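Local coordinates for protein pyruvate kinase (Pseudomonas aeruginosa, PDB 6QXL) that probably catalyses the last step of glycolysis, the transfer of a phosphoryl group from phosphoenolpyruvate to ADP to give pyruvate and ATP, and binds glucose-6-phosphate, at residues Phe62-Gly67 and Arg414-Arg419; Asp232-Leu237 and Ile268-Arg273; Asn275-Thr280 and Thr389-Ser394. All coordinates share one frame; numbering follows the deposited sequence.

Interaction 1 of 3, residues Phe62-Gly67 and Arg414-Arg419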
# COMPACT_ATOMS: atom_id res chain seq x y z
N PHE A 62 27.72 9.45 -28.65
CA PHE A 62 26.72 10.42 -29.03
C PHE A 62 26.61 11.40 -27.89
O PHE A 62 26.02 11.09 -26.85
CB PHE A 62 25.41 9.72 -29.35
CG PHE A 62 25.54 8.76 -30.47
CD1 PHE A 62 25.98 7.45 -30.22
CD2 PHE A 62 25.32 9.16 -31.78
CE1 PHE A 62 26.15 6.55 -31.25
CE2 PHE A 62 25.47 8.26 -32.82
CZ PHE A 62 25.91 6.98 -32.56
N VAL A 63 27.23 12.56 -28.07
CA VAL A 63 27.27 13.61 -27.08
C VAL A 63 26.44 14.79 -27.56
O VAL A 63 26.68 15.34 -28.62
CB VAL A 63 28.71 14.05 -26.81
CG1 VAL A 63 28.75 15.21 -25.82
CG2 VAL A 63 29.54 12.85 -26.31
N ALA A 64 25.45 15.18 -26.76
CA ALA A 64 24.66 16.35 -27.08
C ALA A 64 25.43 17.61 -26.72
O ALA A 64 26.36 17.56 -25.92
CB ALA A 64 23.33 16.32 -26.34
N LEU A 65 25.00 18.72 -27.31
CA LEU A 65 25.51 20.03 -26.99
C LEU A 65 24.40 20.87 -26.44
O LEU A 65 23.35 21.03 -27.05
CB LEU A 65 26.10 20.72 -28.22
CG LEU A 65 27.27 20.04 -28.93
CD1 LEU A 65 27.91 21.03 -29.94
CD2 LEU A 65 28.33 19.50 -27.98
N LEU A 66 24.66 21.43 -25.26
CA LEU A 66 23.71 22.27 -24.57
C LEU A 66 24.32 23.66 -24.50
O LEU A 66 25.47 23.81 -24.07
CB LEU A 66 23.44 21.71 -23.18
CG LEU A 66 22.45 22.49 -22.32
CD1 LEU A 66 21.70 21.54 -21.42
CD2 LEU A 66 23.13 23.54 -21.47
N GLY A 67 23.52 24.66 -24.89
CA GLY A 67 23.93 26.05 -24.85
C GLY A 67 23.16 26.76 -23.77
O GLY A 67 21.92 26.75 -23.77
N ARG A 414 19.93 13.99 -29.13
CA ARG A 414 18.92 14.34 -28.15
C ARG A 414 18.84 13.33 -27.01
O ARG A 414 18.93 13.67 -25.83
CB ARG A 414 17.56 14.42 -28.83
CG ARG A 414 16.64 15.36 -28.13
CD ARG A 414 15.23 15.17 -28.61
NE ARG A 414 14.90 15.29 -30.02
CZ ARG A 414 14.94 16.39 -30.74
NH1 ARG A 414 15.43 17.53 -30.26
NH2 ARG A 414 14.56 16.33 -32.01
N VAL A 415 18.76 12.07 -27.36
CA VAL A 415 18.53 11.04 -26.35
C VAL A 415 19.74 10.81 -25.44
O VAL A 415 19.63 10.10 -24.46
CB VAL A 415 18.05 9.72 -26.97
CG1 VAL A 415 16.82 9.96 -27.81
CG2 VAL A 415 19.14 9.06 -27.80
N ALA A 416 20.87 11.43 -25.75
CA ALA A 416 22.04 11.31 -24.88
C ALA A 416 21.78 11.80 -23.45
O ALA A 416 22.40 11.32 -22.52
CB ALA A 416 23.23 12.03 -25.49
N MET A 417 20.86 12.74 -23.28
CA MET A 417 20.48 13.20 -21.96
C MET A 417 19.38 12.37 -21.28
O MET A 417 19.07 12.64 -20.12
CB MET A 417 20.05 14.66 -22.01
CG MET A 417 20.37 15.45 -20.74
SD MET A 417 19.66 17.10 -20.87
CE MET A 417 20.95 17.92 -21.72
N PHE A 418 18.81 11.37 -21.95
CA PHE A 418 17.71 10.58 -21.38
C PHE A 418 18.29 9.45 -20.53
O PHE A 418 19.09 8.66 -21.00
CB PHE A 418 16.86 9.94 -22.48
CG PHE A 418 16.10 10.90 -23.37
CD1 PHE A 418 16.22 12.28 -23.27
CD2 PHE A 418 15.26 10.39 -24.34
CE1 PHE A 418 15.51 13.12 -24.11
CE2 PHE A 418 14.55 11.22 -25.19
CZ PHE A 418 14.68 12.60 -25.07
N ARG A 419 17.84 9.34 -19.29
CA ARG A 419 18.36 8.30 -18.43
C ARG A 419 18.06 6.91 -18.99
O ARG A 419 16.92 6.60 -19.31
CB ARG A 419 17.77 8.40 -17.02
CG ARG A 419 18.28 7.33 -16.06
CD ARG A 419 17.88 7.65 -14.65
NE ARG A 419 18.17 6.55 -13.72
CZ ARG A 419 18.38 6.69 -12.42
NH1 ARG A 419 18.36 7.90 -11.87
NH2 ARG A 419 18.64 5.63 -11.67
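Met417 reaches Leu66 in the interior of the pyruvate kinase TIM barrel from the barrel's N-terminal end, where a 3-10 turn, 415-417, of the C-terminal alpha/beta domain packs on the third strand of the closed parallel sheet, 64-68. The contact is buried and apolar in character. The methyl CE of Met417 lies 3.7 Å from CD1 of Leu66, and the two side chains run at about a right angle to each other. Met417 is extended through chi2 and bends at chi3 (-86°), which turns its methyl toward the strand. A second apolar pair brings CB of Ala64 to 4.4 Å from CB of Ala416, where the CA atoms of the two segments are nearest. Tyr190, on the neighbouring strand 190-193, touches Ala64, Leu66 and Met417 alike.

Polar bonds hold the turn from outside the pair of segments. Lys7 NZ, on the first barrel strand, is hydrogen-bonded to the carbonyls of Ala416 and Phe418, and the hydroxyl of Tyr190 to that of Arg414. Within the turn, Phe418 N bonds to Val415 O at 2.9 Å. Backbone and side chain also meet directly: the methyl CB of Ala416 packs against the carbonyl oxygen of Phe62, with O and CB 3.2 Å apart.

Interaction 2 of 3, residues Asp232-Leu237 and Ile268-Arg273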
# COMPACT_ATOMS: atom_id res chain seq x y z
N ASP A 232 1.31 25.18 -9.19
CA ASP A 232 0.89 25.71 -10.50
C ASP A 232 1.99 26.47 -11.19
O ASP A 232 2.21 26.29 -12.38
CB ASP A 232 -0.38 26.55 -10.38
CG ASP A 232 -1.64 25.67 -10.21
OD1 ASP A 232 -1.52 24.42 -10.07
OD2 ASP A 232 -2.76 26.22 -10.25
N ALA A 233 2.71 27.30 -10.45
CA ALA A 233 3.86 28.02 -11.01
C ALA A 233 4.88 27.03 -11.60
O ALA A 233 5.27 27.14 -12.76
CB ALA A 233 4.48 28.89 -9.95
N LEU A 234 5.28 26.06 -10.80
CA LEU A 234 6.28 25.09 -11.22
C LEU A 234 5.79 24.24 -12.39
O LEU A 234 6.47 24.13 -13.40
CB LEU A 234 6.66 24.20 -10.04
CG LEU A 234 7.68 23.11 -10.32
CD1 LEU A 234 9.02 23.70 -10.69
CD2 LEU A 234 7.81 22.19 -9.14
N ASP A 235 4.62 23.65 -12.25
CA ASP A 235 4.08 22.77 -13.29
C ASP A 235 3.85 23.52 -14.61
O ASP A 235 4.06 22.96 -15.70
CB ASP A 235 2.79 22.07 -12.83
CG ASP A 235 3.04 20.94 -11.81
OD1 ASP A 235 4.17 20.82 -11.30
OD2 ASP A 235 2.11 20.16 -11.51
N GLY A 236 3.46 24.79 -14.52
CA GLY A 236 3.31 25.61 -15.71
C GLY A 236 4.61 25.77 -16.45
O GLY A 236 4.69 25.59 -17.67
N LEU A 237 5.65 26.09 -15.70
CA LEU A 237 6.98 26.25 -16.27
C LEU A 237 7.52 24.95 -16.84
O LEU A 237 8.12 24.94 -17.91
CB LEU A 237 7.90 26.79 -15.19
CG LEU A 237 9.28 27.29 -15.51
CD1 LEU A 237 9.29 28.14 -16.77
CD2 LEU A 237 9.72 28.10 -14.30
N ILE A 268 12.24 17.18 -9.62
CA ILE A 268 12.54 15.96 -10.36
C ILE A 268 11.26 15.17 -10.58
O ILE A 268 10.97 14.75 -11.70
CB ILE A 268 13.59 15.12 -9.62
CG1 ILE A 268 14.94 15.80 -9.70
CG2 ILE A 268 13.67 13.72 -10.21
CD1 ILE A 268 15.95 15.27 -8.71
N LEU A 269 10.49 14.98 -9.52
CA LEU A 269 9.27 14.20 -9.62
C LEU A 269 8.25 14.85 -10.56
O LEU A 269 7.69 14.18 -11.44
CB LEU A 269 8.67 14.00 -8.24
CG LEU A 269 7.38 13.17 -8.19
CD1 LEU A 269 7.65 11.68 -8.50
CD2 LEU A 269 6.70 13.35 -6.84
N HIS A 270 8.01 16.14 -10.40
CA HIS A 270 7.03 16.80 -11.26
C HIS A 270 7.48 16.80 -12.72
O HIS A 270 6.67 16.63 -13.62
CB HIS A 270 6.72 18.21 -10.77
CG HIS A 270 5.85 18.24 -9.55
ND1 HIS A 270 4.95 19.24 -9.30
CD2 HIS A 270 5.74 17.36 -8.52
CE1 HIS A 270 4.34 19.01 -8.15
NE2 HIS A 270 4.80 17.87 -7.66
N ALA A 271 8.78 16.96 -12.95
CA ALA A 271 9.30 16.86 -14.31
C ALA A 271 8.97 15.51 -14.92
O ALA A 271 8.39 15.44 -16.02
CB ALA A 271 10.80 17.11 -14.33
N ARG A 272 9.30 14.44 -14.21
CA ARG A 272 9.05 13.10 -14.73
C ARG A 272 7.56 12.86 -14.96
O ARG A 272 7.17 12.27 -15.97
CB ARG A 272 9.63 12.03 -13.81
CG ARG A 272 11.14 12.05 -13.70
CD ARG A 272 11.70 11.14 -12.63
NE ARG A 272 11.33 9.77 -12.85
CZ ARG A 272 10.65 8.97 -12.02
NH1 ARG A 272 10.32 9.38 -10.79
NH2 ARG A 272 10.35 7.74 -12.42
N ARG A 273 6.72 13.33 -14.06
CA ARG A 273 5.28 13.15 -14.22
C ARG A 273 4.75 13.82 -15.47
O ARG A 273 3.85 13.27 -16.11
CB ARG A 273 4.52 13.70 -13.04
CG ARG A 273 4.63 12.82 -11.86
CD ARG A 273 3.69 13.35 -10.82
NE ARG A 273 3.78 12.44 -9.70
CZ ARG A 273 3.42 12.72 -8.46
NH1 ARG A 273 2.96 13.94 -8.14
NH2 ARG A 273 3.61 11.79 -7.54
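His270 and Asp235 meet between two helices of the barrel domain and are joined by a hydrogen bond from ring to carboxylate. ND1 of His270 donates to OD1 of Asp235 over 2.7 Å, with an N-H...O angle of 155°. The oxygen accepts through its syn lone pair, on the side of OD2, so the second oxygen also leans toward the ring, though OD2 stays 3.7 Å from ND1. OD1 sits at the ring edge, 16° out of the imidazole plane. The carboxylate and the ring are far from coplanar, their planes being 61° apart, and the side chains as a whole cross at about a right angle.

Both residues have CG anti to their own carbonyl carbon and beside the backbone N. In Asp235 this matters because its CB does not point straight at the other helix; the reach is made by the carboxylate. The bond requires a proton on ND1; the nearby carboxylate would be expected to stabilise a positively charged imidazole. Arg239 lies near the other oxygen, OD2, in a long and weak ion pair.

Leu234 adds an apolar neighbour one residue earlier in the helix. Its CD2 comes to 4.1 Å from ND1 of His270, approaching the ring obliquely. The histidine also touches Asp231 and Ile238, so helix 231-239 meets it along more than one turn. The two helices belong to successive beta-alpha units of the TIM barrel: strand 243-247 lies between them in the chain, and Ile268 and Ala271 of helix 260-273 pack on strand 277-281.

Interaction 3 of 3, residues Asn275-Thr280 and Thr389-Ser394. With G6P (6-O-phosphono-alpha-D-glucopyranose), chain M.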
# COMPACT_ATOMS: atom_id res chain seq x y z
N ASN A 275 6.46 14.11 -18.16
CA ASN A 275 7.21 13.55 -19.29
C ASN A 275 8.30 14.47 -19.82
O ASN A 275 8.49 14.57 -21.01
CB ASN A 275 6.24 13.10 -20.38
CG ASN A 275 5.28 12.02 -19.91
OD1 ASN A 275 5.68 11.09 -19.22
ND2 ASN A 275 4.04 12.11 -20.30
N LYS A 276 9.01 15.11 -18.91
CA LYS A 276 10.16 15.94 -19.23
C LYS A 276 11.44 15.37 -18.65
O LYS A 276 11.41 14.59 -17.71
CB LYS A 276 9.97 17.35 -18.70
CG LYS A 276 8.62 17.94 -19.03
CD LYS A 276 8.33 17.93 -20.52
CE LYS A 276 7.10 18.77 -20.81
NZ LYS A 276 6.88 18.75 -22.28
N VAL A 277 12.55 15.80 -19.22
CA VAL A 277 13.89 15.40 -18.76
C VAL A 277 14.31 16.34 -17.64
O VAL A 277 13.92 17.51 -17.63
CB VAL A 277 14.89 15.51 -19.93
CG1 VAL A 277 16.26 15.01 -19.53
CG2 VAL A 277 14.40 14.70 -21.11
N VAL A 278 15.09 15.85 -16.69
CA VAL A 278 15.54 16.70 -15.59
C VAL A 278 17.01 16.52 -15.27
O VAL A 278 17.50 15.40 -15.19
CB VAL A 278 14.65 16.52 -14.33
CG1 VAL A 278 14.64 15.08 -13.84
CG2 VAL A 278 15.09 17.44 -13.21
N ILE A 279 17.69 17.64 -15.08
CA ILE A 279 19.11 17.71 -14.72
C ILE A 279 19.28 18.28 -13.30
O ILE A 279 18.65 19.27 -12.95
CB ILE A 279 19.85 18.66 -15.67
CG1 ILE A 279 19.69 18.25 -17.14
CG2 ILE A 279 21.33 18.75 -15.32
CD1 ILE A 279 19.99 19.40 -18.09
N THR A 280 20.14 17.66 -12.50
CA THR A 280 20.51 18.20 -11.18
C THR A 280 21.90 18.83 -11.29
O THR A 280 22.80 18.22 -11.86
CB THR A 280 20.52 17.10 -10.12
OG1 THR A 280 19.22 16.50 -10.04
CG2 THR A 280 20.85 17.65 -8.75
N THR A 389 9.18 8.53 -28.20
CA THR A 389 8.81 7.26 -27.59
C THR A 389 9.77 6.83 -26.47
O THR A 389 9.32 6.51 -25.40
CB THR A 389 8.58 6.18 -28.66
OG1 THR A 389 7.49 6.58 -29.50
CG2 THR A 389 8.19 4.87 -28.03
N PRO A 390 11.08 6.86 -26.70
CA PRO A 390 11.99 6.49 -25.60
C PRO A 390 12.07 7.55 -24.48
O PRO A 390 12.46 7.23 -23.38
CB PRO A 390 13.34 6.28 -26.29
CG PRO A 390 13.27 7.16 -27.48
CD PRO A 390 11.83 7.13 -27.94
N LEU A 391 11.66 8.79 -24.75
CA LEU A 391 11.48 9.74 -23.67
C LEU A 391 10.46 9.21 -22.66
O LEU A 391 10.72 9.22 -21.46
CB LEU A 391 11.03 11.09 -24.21
CG LEU A 391 10.63 12.14 -23.16
CD1 LEU A 391 11.80 12.53 -22.31
CD2 LEU A 391 10.08 13.37 -23.81
N ILE A 392 9.32 8.74 -23.14
CA ILE A 392 8.26 8.23 -22.28
C ILE A 392 8.74 6.96 -21.59
O ILE A 392 8.62 6.82 -20.37
CB ILE A 392 6.99 7.96 -23.04
CG1 ILE A 392 6.50 9.20 -23.80
CG2 ILE A 392 5.89 7.45 -22.12
CD1 ILE A 392 6.30 10.44 -22.97
N MET A 393 9.34 6.05 -22.33
CA MET A 393 9.83 4.82 -21.70
C MET A 393 10.73 5.14 -20.50
O MET A 393 10.59 4.52 -19.44
CB MET A 393 10.60 3.95 -22.69
CG MET A 393 9.76 3.41 -23.84
SD MET A 393 10.77 2.37 -24.90
CE MET A 393 9.54 1.75 -26.02
N SER A 394 11.60 6.13 -20.65
CA SER A 394 12.62 6.40 -19.65
C SER A 394 12.11 7.19 -18.43
O SER A 394 12.84 7.36 -17.48
CB SER A 394 13.80 7.10 -20.30
OG SER A 394 13.42 8.32 -20.87
C1 G6P M . 8.82 4.52 -35.64
C2 G6P M . 8.60 4.78 -37.11
C3 G6P M . 7.17 5.31 -37.16
C4 G6P M . 6.73 6.10 -35.94
C5 G6P M . 8.01 6.75 -35.43
C6 G6P M . 7.68 7.78 -34.36
O1 G6P M . 9.97 3.68 -35.64
O2 G6P M . 9.59 5.66 -37.70
O3 G6P M . 6.44 4.10 -37.14
O4 G6P M . 5.64 7.00 -36.25
O5 G6P M . 8.92 5.77 -34.95
O6 G6P M . 8.70 7.95 -33.39
P G6P M . 8.55 9.14 -32.25
O1P G6P M . 9.24 10.37 -32.81
O2P G6P M . 9.32 8.26 -31.30
O3P G6P M . 7.11 9.63 -31.97
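Atom O2P of the glucose-6-phosphate phosphate is met by two groups of Thr389, near the start of helix 388-394 in the C-terminal alpha/beta domain of the pyruvate kinase fold. The backbone N of Thr389 donates to O2P over 3.1 Å at an angle of 161°, and OG1 of the same residue lies equally close to that oxygen and is also hydrogen-bonded with Thr470 OG1. The hydroxyl stands beside the backbone N, anti to the carbonyl carbon, which lets both groups address one phosphate oxygen. The N-terminal end of a helix would be expected to favour the anion electrostatically; Ser386, Thr384 and Gly469 are among the residues that complete the pocket.

Further along the same helix, Leu391 and Ile392 pack against the barrel domain. CD1 of Leu391 meets CG2 of Val277, at the beginning of strand 277-281, at 3.6 Å, the two side chains crossing at a slant. The other branch of Leu391, CD2, lies 3.4 Å from the carbonyl oxygen of Asn275. That asparagine has positive phi and is the C-prime residue of the Schellman motif closing helix 260-273. Its amide OD1 is bonded to Arg351. The methyl at the end of Ile392 lies over the face of the Asn275 amide: chi1 of -56° and chi2 of -55° fold the chain so that CD1 stands almost directly above CG of Asn275, 3.6 Å away.

Overall arrangement
Interactions 1 and 3 both join the TIM barrel to the alpha/beta domain, and their centres are 12 Å apart. They touch directly: Phe418 CE1 lies 3.6 Å from Val277 CG2, and Met417 SD lies 3.6 Å from Ile279 CD1, so segment 414-419 packs on strand 277-281 as well as on 64-68. Interaction 2 lies within the barrel domain and meets interaction 3 where helix 260-273 leads into that strand; their centres are 13 Å apart. The phosphate of glucose-6-phosphate is bound by Thr389, in the same helix segment as the Leu391 and Ile392 that form interaction 3, whereas Leu66 of interaction 1 has its side chain about 9 Å from malonate and about 11 Å from magnesium, whose site includes Glu223 and Asp250.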